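Local coordinates for probable chemoreceptor (Methyl-accepting chemotaxis) transmembrane protein (Rhizobium meliloti, PDB 6D8V) that probably senses quaternary ammonium compounds as a bacterial chemoreceptor, binding 1,1-dimethyl-prolinium in the pocket of its sensory domain, at residues 92-102 against 112-120; 128-139 against 150-158. All blocks are in the same frame, centred on the assembly; numbering follows the deposited sequence.

Contact 1. Residues 92-102 against 112-120. With PBE (1,1-dimethyl-prolinium), chain C.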
loop_
_atom_site.group_PDB
_atom_site.type_symbol
_atom_site.label_atom_id
_atom_site.label_comp_id
_atom_site.label_asym_id
_atom_site.label_seq_id
_atom_site.Cartn_x
_atom_site.Cartn_y
_atom_site.Cartn_z
ATOM N N GLY A 92 -9.927 21.094 4.935
ATOM C CA GLY A 92 -10.327 19.755 4.538
ATOM C C GLY A 92 -11.626 19.657 3.765
ATOM O O GLY A 92 -12.333 18.652 3.890
ATOM N N GLY A 93 -11.959 20.666 2.958
ATOM C CA GLY A 93 -13.181 20.629 2.175
ATOM C C GLY A 93 -12.974 20.421 0.686
ATOM O O GLY A 93 -12.298 21.215 0.025
ATOM N N ASN A 94 -13.554 19.356 0.144
ATOM C CA ASN A 94 -13.487 19.085 -1.283
ATOM C C ASN A 94 -14.645 19.777 -2.007
ATOM O O ASN A 94 -15.543 20.358 -1.390
ATOM C CB ASN A 94 -13.510 17.577 -1.541
ATOM C CG ASN A 94 -14.828 16.937 -1.137
ATOM O OD1 ASN A 94 -15.634 17.547 -0.437
ATOM N ND2 ASN A 94 -15.049 15.702 -1.573
ATOM N N ALA A 95 -14.614 19.712 -3.342
ATOM C CA ALA A 95 -15.689 20.307 -4.131
ATOM C C ALA A 95 -17.037 19.683 -3.795
ATOM O O ALA A 95 -18.071 20.354 -3.880
ATOM N N ASP A 96 -17.052 18.404 -3.410
ATOM C CA ASP A 96 -18.295 17.730 -3.055
ATOM C C ASP A 96 -18.874 18.226 -1.738
ATOM O O ASP A 96 -20.069 18.029 -1.490
ATOM C CB ASP A 96 -18.068 16.214 -2.993
ATOM C CG ASP A 96 -17.698 15.616 -4.346
ATOM O OD1 ASP A 96 -16.496 15.588 -4.691
ATOM O OD2 ASP A 96 -18.616 15.170 -5.066
ATOM N N GLY A 97 -18.068 18.870 -0.899
ATOM C CA GLY A 97 -18.530 19.313 0.402
ATOM C C GLY A 97 -18.398 18.249 1.475
ATOM O O GLY A 97 -19.376 17.922 2.153
ATOM N N ALA A 98 -17.197 17.701 1.649
ATOM C CA ALA A 98 -16.989 16.645 2.627
ATOM C C ALA A 98 -15.602 16.788 3.239
ATOM O O ALA A 98 -14.652 17.184 2.558
ATOM C CB ALA A 98 -17.156 15.258 1.997
ATOM N N PHE A 99 -15.495 16.462 4.525
ATOM C CA PHE A 99 -14.238 16.604 5.257
ATOM C C PHE A 99 -13.254 15.550 4.766
ATOM O O PHE A 99 -13.364 14.372 5.108
ATOM C CB PHE A 99 -14.481 16.484 6.757
ATOM C CG PHE A 99 -13.251 16.716 7.588
ATOM C CD1 PHE A 99 -12.412 17.788 7.321
ATOM C CD2 PHE A 99 -12.938 15.870 8.641
ATOM C CE1 PHE A 99 -11.280 18.009 8.082
ATOM C CE2 PHE A 99 -11.807 16.085 9.407
ATOM C CZ PHE A 99 -10.976 17.157 9.129
ATOM N N THR A 100 -12.278 15.975 3.965
ATOM C CA THR A 100 -11.319 15.069 3.332
ATOM C C THR A 100 -9.929 15.692 3.351
ATOM O O THR A 100 -9.424 16.171 2.329
ATOM C CB THR A 100 -11.747 14.736 1.898
ATOM O OG1 THR A 100 -12.130 15.939 1.219
ATOM C CG2 THR A 100 -12.925 13.774 1.896
ATOM N N PRO A 101 -9.274 15.701 4.507
ATOM C CA PRO A 101 -7.893 16.192 4.572
ATOM C C PRO A 101 -6.913 15.166 4.035
ATOM O O PRO A 101 -7.116 13.955 4.151
ATOM C CB PRO A 101 -7.661 16.422 6.073
ATOM C CG PRO A 101 -8.968 16.125 6.755
ATOM C CD PRO A 101 -9.769 15.278 5.824
ATOM N N TYR A 102 -5.817 15.665 3.463
ATOM C CA TYR A 102 -4.834 14.766 2.861
ATOM C C TYR A 102 -3.461 15.425 2.869
ATOM O O TYR A 102 -3.223 16.370 2.112
ATOM C CB TYR A 102 -5.250 14.396 1.445
ATOM C CG TYR A 102 -4.301 13.433 0.771
ATOM C CD1 TYR A 102 -3.563 12.519 1.513
ATOM C CD2 TYR A 102 -4.149 13.436 -0.611
ATOM C CE1 TYR A 102 -2.697 11.640 0.896
ATOM C CE2 TYR A 102 -3.287 12.561 -1.233
ATOM C CZ TYR A 102 -2.562 11.666 -0.479
ATOM O OH TYR A 102 -1.701 10.792 -1.106
ATOM N N GLN A 112 2.392 18.668 1.496
ATOM C CA GLN A 112 1.348 19.606 1.117
ATOM C C GLN A 112 0.003 19.077 1.579
ATOM O O GLN A 112 -0.184 17.866 1.745
ATOM C CB GLN A 112 1.307 19.828 -0.392
ATOM C CG GLN A 112 1.113 18.528 -1.146
ATOM C CD GLN A 112 0.942 18.729 -2.627
ATOM O OE1 GLN A 112 1.594 19.579 -3.232
ATOM N NE2 GLN A 112 0.058 17.944 -3.227
ATOM N N LEU A 113 -0.937 19.996 1.762
ATOM C CA LEU A 113 -2.286 19.667 2.191
ATOM C C LEU A 113 -3.185 19.599 0.962
ATOM O O LEU A 113 -3.477 20.628 0.347
ATOM C CB LEU A 113 -2.804 20.707 3.181
ATOM C CG LEU A 113 -3.770 20.241 4.271
ATOM C CD1 LEU A 113 -4.250 21.442 5.075
ATOM C CD2 LEU A 113 -4.946 19.466 3.694
ATOM N N SER A 114 -3.630 18.400 0.615
ATOM C CA SER A 114 -4.474 18.204 -0.550
ATOM C C SER A 114 -5.921 17.971 -0.112
ATOM O O SER A 114 -6.297 18.215 1.037
ATOM C CB SER A 114 -3.932 17.045 -1.390
ATOM O OG SER A 114 -2.524 17.147 -1.534
ATOM N N THR A 115 -6.746 17.514 -1.048
ATOM C CA THR A 115 -8.111 17.105 -0.751
ATOM C C THR A 115 -8.575 16.210 -1.886
ATOM O O THR A 115 -8.106 16.340 -3.020
ATOM C CB THR A 115 -9.057 18.299 -0.580
ATOM O OG1 THR A 115 -8.588 19.134 0.485
ATOM C CG2 THR A 115 -10.458 17.815 -0.247
ATOM N N PHE A 116 -9.486 15.295 -1.568
ATOM C CA PHE A 116 -9.878 14.248 -2.499
ATOM C C PHE A 116 -11.383 14.031 -2.425
ATOM O O PHE A 116 -12.064 14.527 -1.524
ATOM C CB PHE A 116 -9.127 12.948 -2.207
ATOM C CG PHE A 116 -9.275 12.466 -0.791
ATOM C CD1 PHE A 116 -8.531 13.035 0.233
ATOM C CD2 PHE A 116 -10.144 11.436 -0.488
ATOM C CE1 PHE A 116 -8.666 12.589 1.536
ATOM C CE2 PHE A 116 -10.281 10.985 0.809
ATOM C CZ PHE A 116 -9.543 11.563 1.825
ATOM N N LYS A 117 -11.898 13.278 -3.396
ATOM C CA LYS A 117 -13.320 12.982 -3.462
ATOM C C LYS A 117 -13.668 11.800 -2.565
ATOM O O LYS A 117 -12.890 10.855 -2.412
ATOM C CB LYS A 117 -13.753 12.679 -4.902
ATOM C CG LYS A 117 -15.176 12.129 -4.993
ATOM C CD LYS A 117 -15.570 11.717 -6.402
ATOM C CE LYS A 117 -16.993 11.159 -6.413
ATOM N NZ LYS A 117 -17.524 10.922 -7.788
ATOM N N ALA A 118 -14.865 11.861 -1.980
ATOM C CA ALA A 118 -15.323 10.841 -1.036
ATOM C C ALA A 118 -15.978 9.693 -1.801
ATOM O O ALA A 118 -17.202 9.553 -1.856
ATOM C CB ALA A 118 -16.276 11.452 -0.016
ATOM N N ASP A 119 -15.133 8.842 -2.388
ATOM C CA ASP A 119 -15.597 7.697 -3.175
ATOM C C ASP A 119 -15.763 6.508 -2.234
ATOM O O ASP A 119 -14.874 5.668 -2.097
ATOM C CB ASP A 119 -14.626 7.399 -4.311
ATOM C CG ASP A 119 -15.168 6.375 -5.288
ATOM O OD1 ASP A 119 -16.325 5.940 -5.104
ATOM O OD2 ASP A 119 -14.447 6.009 -6.241
ATOM N N TYR A 120 -16.935 6.435 -1.588
ATOM C CA TYR A 120 -17.182 5.419 -0.566
ATOM C C TYR A 120 -17.094 3.999 -1.116
ATOM O O TYR A 120 -16.769 3.071 -0.367
ATOM C CB TYR A 120 -18.554 5.635 0.078
ATOM C CG TYR A 120 -18.663 6.890 0.918
ATOM C CD1 TYR A 120 -17.532 7.600 1.291
ATOM C CD2 TYR A 120 -19.903 7.361 1.343
ATOM C CE1 TYR A 120 -17.627 8.747 2.058
ATOM C CE2 TYR A 120 -20.008 8.511 2.114
ATOM C CZ TYR A 120 -18.865 9.198 2.466
ATOM O OH TYR A 120 -18.952 10.341 3.227
HETATM N N PBE C . -5.936 9.227 -1.136
HETATM C CD PBE C . -6.425 8.368 -0.280
HETATM C CA PBE C . -6.573 8.754 -2.432
HETATM C CB PBE C . -8.061 8.479 -1.973
HETATM C CG PBE C . -7.966 8.104 -0.772
HETATM C CE PBE C . -6.355 10.596 -0.768
HETATM C CF PBE C . -4.465 9.116 -1.199
HETATM C C PBE C . -6.519 9.668 -3.551
HETATM O O PBE C . -7.300 9.492 -4.526
HETATM O OXT PBE C . -5.691 10.616 -3.581
#
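Phe-116 is packed on both faces. Over one face lies Thr-100, its CB 3.9 Å from the centroid of the Phe-116 ring. Over the opposite face comes the methyl CE of the ligand, 3.4 Å from Phe-116 CD1. Pro-101 O meets the rim of this ring in its plane. Tyr-102 CB also sits at the edge, and its own ring takes the same methyl CE over its centre. The second methyl, CF, is 3.2 Å from Tyr-102 OH. Two aromatic faces therefore share one N-methyl group, as in the aromatic boxes that bind quaternary ammonium. Trp-72, Trp-124 and Tyr-140 also line this pocket. A leucine in place of Tyr-102 would probably leave CF without the phenol group it touches and CE with the Phe-116 face but no second ring from this strand.

One wall of the pocket comes from a beta hairpin of strands 101-105 and 111-115, part of the PDC (Cache-clan) sensor domain. Ser-114 N gives a straight bond to Tyr-102 O (2.6 Å, 171°). With CG anti to the backbone N (chi1 -178°), the Tyr-102 ring extends to the ligand.

Asn-94 is still buried, and its ND2 makes a weak bond to Phe-116 O (3.2 Å). The contact loosens at Asp-96 and Lys-117, which face solvent. Asp-96 OD1 only brushes Lys-117 CG at 3.7 Å. Their charged ends, Asp-96 OD2 and Lys-117 NZ, stay 5.2 Å apart.

Contact 2. Residues 128-139 against 150-158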
loop_
_atom_site.group_PDB
_atom_site.type_symbol
_atom_site.label_atom_id
_atom_site.label_comp_id
_atom_site.label_asym_id
_atom_site.label_seq_id
_atom_site.Cartn_x
_atom_site.Cartn_y
_atom_site.Cartn_z
ATOM N N ALA A 128 -12.038 -1.345 4.362
ATOM C CA ALA A 128 -11.979 -1.161 5.807
ATOM C C ALA A 128 -13.361 -0.947 6.412
ATOM O O ALA A 128 -13.628 -1.420 7.521
ATOM C CB ALA A 128 -11.066 0.016 6.147
ATOM N N ALA A 129 -14.253 -0.245 5.711
ATOM C CA ALA A 129 -15.571 0.033 6.275
ATOM C C ALA A 129 -16.466 -1.202 6.287
ATOM O O ALA A 129 -17.274 -1.363 7.212
ATOM C CB ALA A 129 -16.249 1.172 5.505
ATOM N N LYS A 130 -16.344 -2.076 5.282
ATOM C CA LYS A 130 -17.205 -3.253 5.231
ATOM C C LYS A 130 -16.753 -4.343 6.199
ATOM O O LYS A 130 -17.595 -5.077 6.731
ATOM C CB LYS A 130 -17.266 -3.796 3.800
ATOM C CG LYS A 130 -18.300 -4.916 3.564
ATOM C CD LYS A 130 -19.733 -4.396 3.368
ATOM C CE LYS A 130 -20.664 -5.524 2.891
ATOM N NZ LYS A 130 -22.060 -5.086 2.543
ATOM N N SER A 131 -15.447 -4.457 6.451
ATOM C CA SER A 131 -14.916 -5.487 7.336
ATOM C C SER A 131 -14.748 -5.014 8.772
ATOM O O SER A 131 -14.576 -5.853 9.664
ATOM C CB SER A 131 -13.563 -5.998 6.820
ATOM O OG SER A 131 -12.532 -5.043 7.012
ATOM N N GLY A 132 -14.781 -3.707 9.016
ATOM C CA GLY A 132 -14.570 -3.182 10.352
ATOM C C GLY A 132 -13.148 -3.365 10.843
ATOM O O GLY A 132 -12.816 -2.982 11.971
ATOM N N LYS A 133 -12.297 -3.951 10.007
ATOM C CA LYS A 133 -10.914 -4.213 10.355
ATOM C C LYS A 133 -10.005 -3.504 9.358
ATOM O O LYS A 133 -10.416 -3.164 8.244
ATOM C CB LYS A 133 -10.630 -5.722 10.373
ATOM C CG LYS A 133 -11.583 -6.530 11.249
ATOM C CD LYS A 133 -11.227 -8.017 11.252
ATOM C CE LYS A 133 -12.205 -8.849 12.086
ATOM N NZ LYS A 133 -11.893 -10.314 12.034
ATOM N N GLY A 134 -8.762 -3.273 9.771
ATOM C CA GLY A 134 -7.794 -2.652 8.892
ATOM C C GLY A 134 -7.620 -3.429 7.606
ATOM O O GLY A 134 -7.729 -4.663 7.606
ATOM N N ALA A 135 -7.337 -2.719 6.510
ATOM C CA ALA A 135 -7.252 -3.335 5.196
ATOM C C ALA A 135 -6.200 -2.615 4.365
ATOM O O ALA A 135 -5.717 -1.538 4.731
ATOM C CB ALA A 135 -8.614 -3.323 4.494
ATOM N N ILE A 136 -5.862 -3.228 3.227
ATOM C CA ILE A 136 -4.872 -2.701 2.292
ATOM C C ILE A 136 -5.387 -2.882 0.862
ATOM O O ILE A 136 -5.977 -3.912 0.523
ATOM C CB ILE A 136 -3.503 -3.386 2.497
ATOM C CG1 ILE A 136 -2.420 -2.682 1.672
ATOM C CG2 ILE A 136 -3.573 -4.876 2.173
ATOM C CD1 ILE A 136 -1.004 -3.094 2.047
ATOM N N THR A 137 -5.160 -1.879 0.022
ATOM C CA THR A 137 -5.804 -1.807 -1.283
ATOM C C THR A 137 -4.934 -2.403 -2.384
ATOM O O THR A 137 -3.708 -2.480 -2.289
ATOM C CB THR A 137 -6.135 -0.358 -1.656
ATOM O OG1 THR A 137 -4.921 0.353 -1.945
ATOM C CG2 THR A 137 -6.872 0.338 -0.528
ATOM N N GLN A 138 -5.595 -2.823 -3.450
ATOM C CA GLN A 138 -4.883 -3.103 -4.678
ATOM C C GLN A 138 -4.281 -1.802 -5.195
ATOM O O GLN A 138 -4.812 -0.715 -4.944
ATOM C CB GLN A 138 -5.806 -3.717 -5.735
ATOM C CG GLN A 138 -6.235 -5.152 -5.447
ATOM C CD GLN A 138 -5.101 -6.154 -5.583
ATOM O OE1 GLN A 138 -4.029 -5.832 -6.093
ATOM N NE2 GLN A 138 -5.334 -7.377 -5.124
ATOM N N PRO A 139 -3.164 -1.888 -5.909
ATOM C CA PRO A 139 -2.509 -0.668 -6.380
ATOM C C PRO A 139 -3.444 0.155 -7.252
ATOM O O PRO A 139 -4.108 -0.369 -8.153
ATOM C CB PRO A 139 -1.295 -1.197 -7.155
ATOM C CG PRO A 139 -1.628 -2.589 -7.486
ATOM C CD PRO A 139 -2.474 -3.101 -6.372
ATOM N N THR A 150 1.149 6.284 -8.360
ATOM C CA THR A 150 0.540 4.988 -8.091
ATOM C C THR A 150 0.952 4.485 -6.709
ATOM O O THR A 150 2.142 4.393 -6.399
ATOM C CB THR A 150 0.950 3.989 -9.171
ATOM O OG1 THR A 150 2.379 3.977 -9.280
ATOM C CG2 THR A 150 0.373 4.400 -10.506
ATOM N N MET A 151 -0.035 4.157 -5.882
ATOM C CA MET A 151 0.222 3.835 -4.486
ATOM C C MET A 151 -0.751 2.758 -4.023
ATOM O O MET A 151 -1.787 2.510 -4.652
ATOM C CB MET A 151 0.060 5.066 -3.594
ATOM C CG MET A 151 -1.362 5.594 -3.640
ATOM S SD MET A 151 -1.648 7.059 -2.661
ATOM C CE MET A 151 -0.428 8.181 -3.342
ATOM N N THR A 152 -0.401 2.124 -2.907
ATOM C CA THR A 152 -1.289 1.254 -2.155
ATOM C C THR A 152 -1.598 1.914 -0.818
ATOM O O THR A 152 -0.755 2.621 -0.258
ATOM C CB THR A 152 -0.650 -0.120 -1.917
ATOM O OG1 THR A 152 -1.608 -0.991 -1.304
ATOM C CG2 THR A 152 0.553 0.014 -1.002
ATOM N N SER A 153 -2.802 1.675 -0.294
ATOM C CA SER A 153 -3.265 2.380 0.893
ATOM C C SER A 153 -3.649 1.412 2.004
ATOM O O SER A 153 -4.389 0.448 1.774
ATOM C CB SER A 153 -4.441 3.290 0.556
ATOM O OG SER A 153 -3.998 4.405 -0.178
ATOM N N ILE A 154 -3.152 1.690 3.204
ATOM C CA ILE A 154 -3.516 0.972 4.416
ATOM C C ILE A 154 -4.527 1.838 5.154
ATOM O O ILE A 154 -4.216 2.959 5.568
ATOM C CB ILE A 154 -2.281 0.668 5.272
ATOM C CG1 ILE A 154 -1.360 -0.275 4.501
ATOM C CG2 ILE A 154 -2.668 0.046 6.598
ATOM C CD1 ILE A 154 -0.061 -0.571 5.203
ATOM N N ALA A 155 -5.749 1.336 5.300
ATOM C CA ALA A 155 -6.837 2.123 5.857
ATOM C C ALA A 155 -7.474 1.384 7.024
ATOM O O ALA A 155 -7.562 0.152 7.033
ATOM C CB ALA A 155 -7.904 2.439 4.802
ATOM N N TYR A 156 -7.914 2.160 8.010
ATOM C CA TYR A 156 -8.535 1.671 9.227
ATOM C C TYR A 156 -9.822 2.436 9.490
ATOM O O TYR A 156 -9.925 3.622 9.162
ATOM C CB TYR A 156 -7.599 1.827 10.436
ATOM C CG TYR A 156 -6.716 0.631 10.680
ATOM C CD1 TYR A 156 -5.472 0.529 10.075
ATOM C CD2 TYR A 156 -7.128 -0.403 11.515
ATOM C CE1 TYR A 156 -4.660 -0.574 10.303
ATOM C CE2 TYR A 156 -6.329 -1.506 11.734
ATOM C CZ TYR A 156 -5.097 -1.586 11.126
ATOM O OH TYR A 156 -4.294 -2.683 11.338
ATOM N N PRO A 157 -10.819 1.781 10.076
ATOM C CA PRO A 157 -12.036 2.502 10.465
ATOM C C PRO A 157 -11.764 3.420 11.643
ATOM O O PRO A 157 -11.054 3.056 12.585
ATOM C CB PRO A 157 -13.013 1.381 10.843
ATOM C CG PRO A 157 -12.424 0.124 10.268
ATOM C CD PRO A 157 -10.942 0.328 10.271
ATOM N N VAL A 158 -12.324 4.623 11.577
ATOM C CA VAL A 158 -12.266 5.584 12.672
ATOM C C VAL A 158 -13.581 5.497 13.436
ATOM O O VAL A 158 -14.656 5.684 12.853
ATOM C CB VAL A 158 -12.011 7.011 12.158
ATOM C CG1 VAL A 158 -12.050 8.003 13.307
ATOM C CG2 VAL A 158 -10.678 7.089 11.449
#
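The Tyr-156 ring takes Gly-134 over one face. Gly-134 CA stands 3.5 Å from the ring centroid, 17° off the normal and shifted toward the rim at CE2. This is a CH-pi contact, and glycine has no CB to hold the backbone off the ring. The Tyr-156 side chain also touches Arg-34 and Ser-37 of the long helix 2-45.

The fold here is the antiparallel sheet of the PDC sensor domain. The short strand 135-136 pairs with the long strand 149-160, whose other edge pairs with strand 163-173. Ala-135 and Ala-155 form a hydrogen-bonded pair. Ala-135 N bonds to Ala-155 O and Ala-155 N to Ala-135 O, both at 2.9 Å. Next comes the non-hydrogen-bonded pair of Ile-136 and Ile-154. Their side chains meet through Ile-136 CD1 and Ile-154 CG1, 3.8 Å apart, on the side of the sheet where Ile-154 touches Val-26 of helix 2-45.

At the Tyr-156 end the last turn of helix 123-131 packs on the strand. Pro-157 CG rests against Ala-128 O, 3.4 Å away, while Ala-128 CB packs on Ala-155 CB. Gly-132, the first residue past the helix, has positive phi and leads the chain toward strand 135-136.

Beyond Ile-136 side chains join the backbone in the bonding. Ser-153 OG bonds to Tyr-140 and Asp-171, both pocket residues, and Met-151 touches the ligand itself. Thr-137 N bonds to Ser-153 O. Thr-137 OG1 sits between its own N and carbonyl carbon (chi1 71°); there it accepts a hydrogen bond from Ser-153 N at 3.0 Å and donates to Gln-138 O. Thr-137 O is taken by Thr-152 OG1 at 2.8 Å.

How the contacts relate
From the N terminus the chain runs through helix 2-45 and strand 70-75 before it reaches residue 92. Contact 1 closes first, across the hairpin turn between strands 101-105 and 111-115. The chain then enters helix 123-131, and contact 2 closes the loop that carries strand 140-142. The two follow in series and neither encloses the other. Both belong to one sheet, contact 1 through the hairpin beside strand 70-75 and contact 2 through strand 149-160. Their centres are about 17 Å apart. They meet beside the ligand, where Tyr-102 OH lies 3.7 Å from Met-151 CE, so each contributes wall to the same pocket.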